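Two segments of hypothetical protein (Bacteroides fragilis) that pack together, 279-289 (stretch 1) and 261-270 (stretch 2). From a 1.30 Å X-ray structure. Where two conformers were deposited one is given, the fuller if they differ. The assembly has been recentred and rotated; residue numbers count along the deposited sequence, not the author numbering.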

# COMPACT_ATOMS: atom_id res chain seq x y z
N GLN A 279 14.75 18.12 1.91
CA GLN A 279 15.72 18.67 2.82
C GLN A 279 17.12 18.05 2.67
O GLN A 279 17.88 17.97 3.63
CB GLN A 279 15.23 18.63 4.29
CG GLN A 279 13.80 19.16 4.51
CD GLN A 279 13.59 20.58 4.12
OE1 GLN A 279 14.51 21.34 3.91
NE2 GLN A 279 12.31 20.97 3.98
N LEU A 280 17.43 17.63 1.45
CA LEU A 280 18.72 17.07 1.11
C LEU A 280 19.84 17.94 1.64
O LEU A 280 19.89 19.14 1.32
CB LEU A 280 18.87 16.91 -0.40
CG LEU A 280 20.23 16.51 -0.91
CD1 LEU A 280 20.72 15.15 -0.30
CD2 LEU A 280 20.23 16.45 -2.43
N ASN A 281 20.75 17.35 2.40
CA ASN A 281 21.94 18.00 2.93
C ASN A 281 21.67 19.14 3.92
O ASN A 281 22.58 19.90 4.25
CB ASN A 281 22.91 18.41 1.83
CG ASN A 281 23.49 17.21 1.07
OD1 ASN A 281 23.75 16.15 1.64
ND2 ASN A 281 23.70 17.37 -0.23
N LYS A 282 20.46 19.22 4.44
CA LYS A 282 20.08 20.15 5.50
C LYS A 282 19.97 19.47 6.83
O LYS A 282 19.38 18.41 6.92
CB LYS A 282 18.64 20.70 5.25
CG LYS A 282 18.38 21.23 3.95
CD LYS A 282 19.00 22.56 3.79
CE LYS A 282 18.27 23.31 2.66
NZ LYS A 282 18.78 24.69 2.75
N LEU A 283 20.42 20.14 7.88
CA LEU A 283 20.29 19.68 9.21
C LEU A 283 18.84 19.89 9.62
O LEU A 283 18.33 21.02 9.67
CB LEU A 283 21.23 20.41 10.20
CG LEU A 283 21.16 19.90 11.63
CD1 LEU A 283 21.62 18.45 11.72
CD2 LEU A 283 21.98 20.86 12.54
N CYS A 284 18.13 18.79 9.85
CA CYS A 284 16.74 18.76 10.26
C CYS A 284 16.63 18.49 11.74
O CYS A 284 17.27 17.58 12.27
CB CYS A 284 15.99 17.68 9.49
SG CYS A 284 15.88 17.99 7.73
N HIS A 285 15.84 19.27 12.43
CA HIS A 285 15.60 19.12 13.85
C HIS A 285 14.22 18.50 14.04
O HIS A 285 13.28 18.90 13.35
CB HIS A 285 15.65 20.48 14.50
CG HIS A 285 16.95 21.17 14.28
ND1 HIS A 285 18.11 20.83 14.95
CD2 HIS A 285 17.30 22.14 13.40
CE1 HIS A 285 19.10 21.59 14.51
NE2 HIS A 285 18.65 22.38 13.56
N GLY A 286 14.10 17.56 14.97
CA GLY A 286 12.84 16.92 15.17
C GLY A 286 12.83 15.80 16.17
O GLY A 286 13.44 15.91 17.23
N VAL A 287 12.17 14.70 15.80
CA VAL A 287 11.79 13.63 16.71
C VAL A 287 12.16 12.29 16.13
O VAL A 287 11.95 12.04 14.95
CB VAL A 287 10.29 13.69 17.02
CG1 VAL A 287 9.86 12.58 17.92
CG2 VAL A 287 9.93 15.01 17.65
N ASN A 288 12.77 11.44 16.96
CA ASN A 288 13.11 10.07 16.58
C ASN A 288 12.05 9.13 17.19
O ASN A 288 11.96 9.05 18.40
CB ASN A 288 14.53 9.75 17.11
CG ASN A 288 15.04 8.38 16.71
OD1 ASN A 288 14.33 7.58 16.16
ND2 ASN A 288 16.29 8.10 17.10
N LEU A 289 11.30 8.46 16.33
CA LEU A 289 10.22 7.57 16.72
C LEU A 289 10.64 6.12 16.62
O LEU A 289 9.82 5.23 16.86
CB LEU A 289 8.93 7.80 15.89
CG LEU A 289 8.39 9.22 15.99
CD1 LEU A 289 7.28 9.38 14.91
CD2 LEU A 289 7.90 9.57 17.39
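Stretch 2 261-270: GYNYNFTPRS

Stretch 2 runs antiparallel to stretch 1, so its last residues lie beside the start of stretch 1. Both chains are mostly extended, and the pairing buries 877 Å² in all. Stretch 1 opens with a type II turn from Gln 279 to Lys 282, closed by Lys 282 N to Gln 279 O at 3.0 Å. Leu 280 turns its CD1 to Ser 270 N, 3.3 Å away. Asn 281 is held twice: its N donates to Pro 268 O at 2.7 Å, and its OD1 accepts from Arg 269 NH1 at 3.0 Å. Leu 283 CD1 reaches Thr 267 OG1 at 3.5 Å.

The strand begins at Cys 284, which pairs with Phe 266 through two hydrogen bonds: Cys 284 N to Phe 266 O, 2.8 Å, and Phe 266 N to Cys 284 O, 2.9 Å. Cys 284 CB sits over the face of the Phe 266 ring, 3.6 Å from CZ. His 285 faces Asn 265 in a non-hydrogen-bonded pair, CA to CA 4.4 Å; a water links His 285 ND1 to Asn 265 ND2. Gly 286 N donates to Tyr 264 O at 3.0 Å, carrying the backbone pairing past that pair. Val 287 CG2 packs 3.8 Å from Tyr 262 CE1. Asn 288 CB covers one face of the Tyr 264 ring, 3.7 Å from CD2.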

# COMPACT_ATOMS: atom_id res chain seq x y z
N GLY A 261 13.87 23.75 19.03
CA GLY A 261 13.64 23.21 20.36
C GLY A 261 13.66 21.70 20.56
O GLY A 261 13.16 21.17 21.57
N TYR A 262 14.28 21.02 19.61
CA TYR A 262 14.27 19.55 19.58
C TYR A 262 15.64 18.94 19.94
O TYR A 262 16.66 19.52 19.56
CB TYR A 262 13.85 19.10 18.18
CG TYR A 262 12.41 19.36 17.91
CD1 TYR A 262 11.42 18.46 18.32
CD2 TYR A 262 12.02 20.57 17.31
CE1 TYR A 262 10.05 18.74 18.06
CE2 TYR A 262 10.69 20.82 17.05
CZ TYR A 262 9.70 19.92 17.46
OH TYR A 262 8.37 20.21 17.22
N ASN A 263 15.53 17.74 20.56
CA ASN A 263 16.57 16.84 21.13
C ASN A 263 17.05 15.71 20.18
O ASN A 263 17.59 14.68 20.62
CB ASN A 263 16.01 16.12 22.37
CG ASN A 263 15.99 17.01 23.62
OD1 ASN A 263 16.73 17.99 23.72
ND2 ASN A 263 15.13 16.67 24.54
N TYR A 264 16.72 15.84 18.91
CA TYR A 264 17.18 14.96 17.85
C TYR A 264 17.35 15.76 16.57
O TYR A 264 16.59 16.68 16.31
CB TYR A 264 16.17 13.82 17.66
CG TYR A 264 16.49 12.89 16.52
CD1 TYR A 264 17.56 12.01 16.60
CD2 TYR A 264 15.70 12.86 15.40
CE1 TYR A 264 17.88 11.15 15.54
CE2 TYR A 264 15.97 12.01 14.35
CZ TYR A 264 17.06 11.19 14.41
OH TYR A 264 17.37 10.39 13.35
N ASN A 265 18.32 15.37 15.77
CA ASN A 265 18.52 15.93 14.47
C ASN A 265 19.08 14.89 13.52
O ASN A 265 19.59 13.85 13.95
CB ASN A 265 19.36 17.19 14.52
CG ASN A 265 20.70 16.99 15.09
OD1 ASN A 265 21.56 16.30 14.52
ND2 ASN A 265 20.94 17.68 16.20
N PHE A 266 18.91 15.14 12.24
CA PHE A 266 19.36 14.28 11.17
C PHE A 266 19.57 15.09 9.93
O PHE A 266 19.00 16.14 9.77
CB PHE A 266 18.36 13.14 10.91
CG PHE A 266 16.99 13.59 10.51
CD1 PHE A 266 16.04 13.88 11.47
CD2 PHE A 266 16.64 13.73 9.18
CE1 PHE A 266 14.76 14.29 11.08
CE2 PHE A 266 15.34 14.12 8.82
CZ PHE A 266 14.40 14.41 9.77
N THR A 267 20.35 14.57 9.00
CA THR A 267 20.58 15.22 7.74
C THR A 267 20.34 14.25 6.61
O THR A 267 21.12 13.32 6.39
CB THR A 267 22.03 15.77 7.64
OG1 THR A 267 22.28 16.64 8.76
CG2 THR A 267 22.26 16.49 6.30
N PRO A 268 19.26 14.44 5.85
CA PRO A 268 19.05 13.62 4.67
C PRO A 268 20.25 13.70 3.70
O PRO A 268 20.76 14.79 3.40
CB PRO A 268 17.76 14.19 4.06
CG PRO A 268 17.07 14.82 5.25
CD PRO A 268 18.20 15.44 6.01
N ARG A 269 20.67 12.56 3.15
CA ARG A 269 21.75 12.46 2.18
C ARG A 269 21.25 11.86 0.89
O ARG A 269 20.22 11.17 0.86
CB ARG A 269 22.88 11.62 2.76
CG ARG A 269 23.45 12.20 4.00
CD ARG A 269 24.01 13.61 3.84
NE ARG A 269 24.69 14.04 5.04
CZ ARG A 269 25.21 15.25 5.22
NH1 ARG A 269 25.13 16.15 4.26
NH2 ARG A 269 25.80 15.57 6.35
N SER A 270 22.01 12.08 -0.18
CA SER A 270 21.62 11.61 -1.49
C SER A 270 22.12 10.18 -1.66
O SER A 270 23.30 9.97 -1.81
CB SER A 270 22.28 12.50 -2.57
OG SER A 270 21.90 12.06 -3.84
O HOH W 1 18.51 19.39 17.28
O HOH W 2 13.59 15.24 19.82
O HOH W 3 25.57 18.95 4.83
O HOH W 4 24.37 13.79 0.28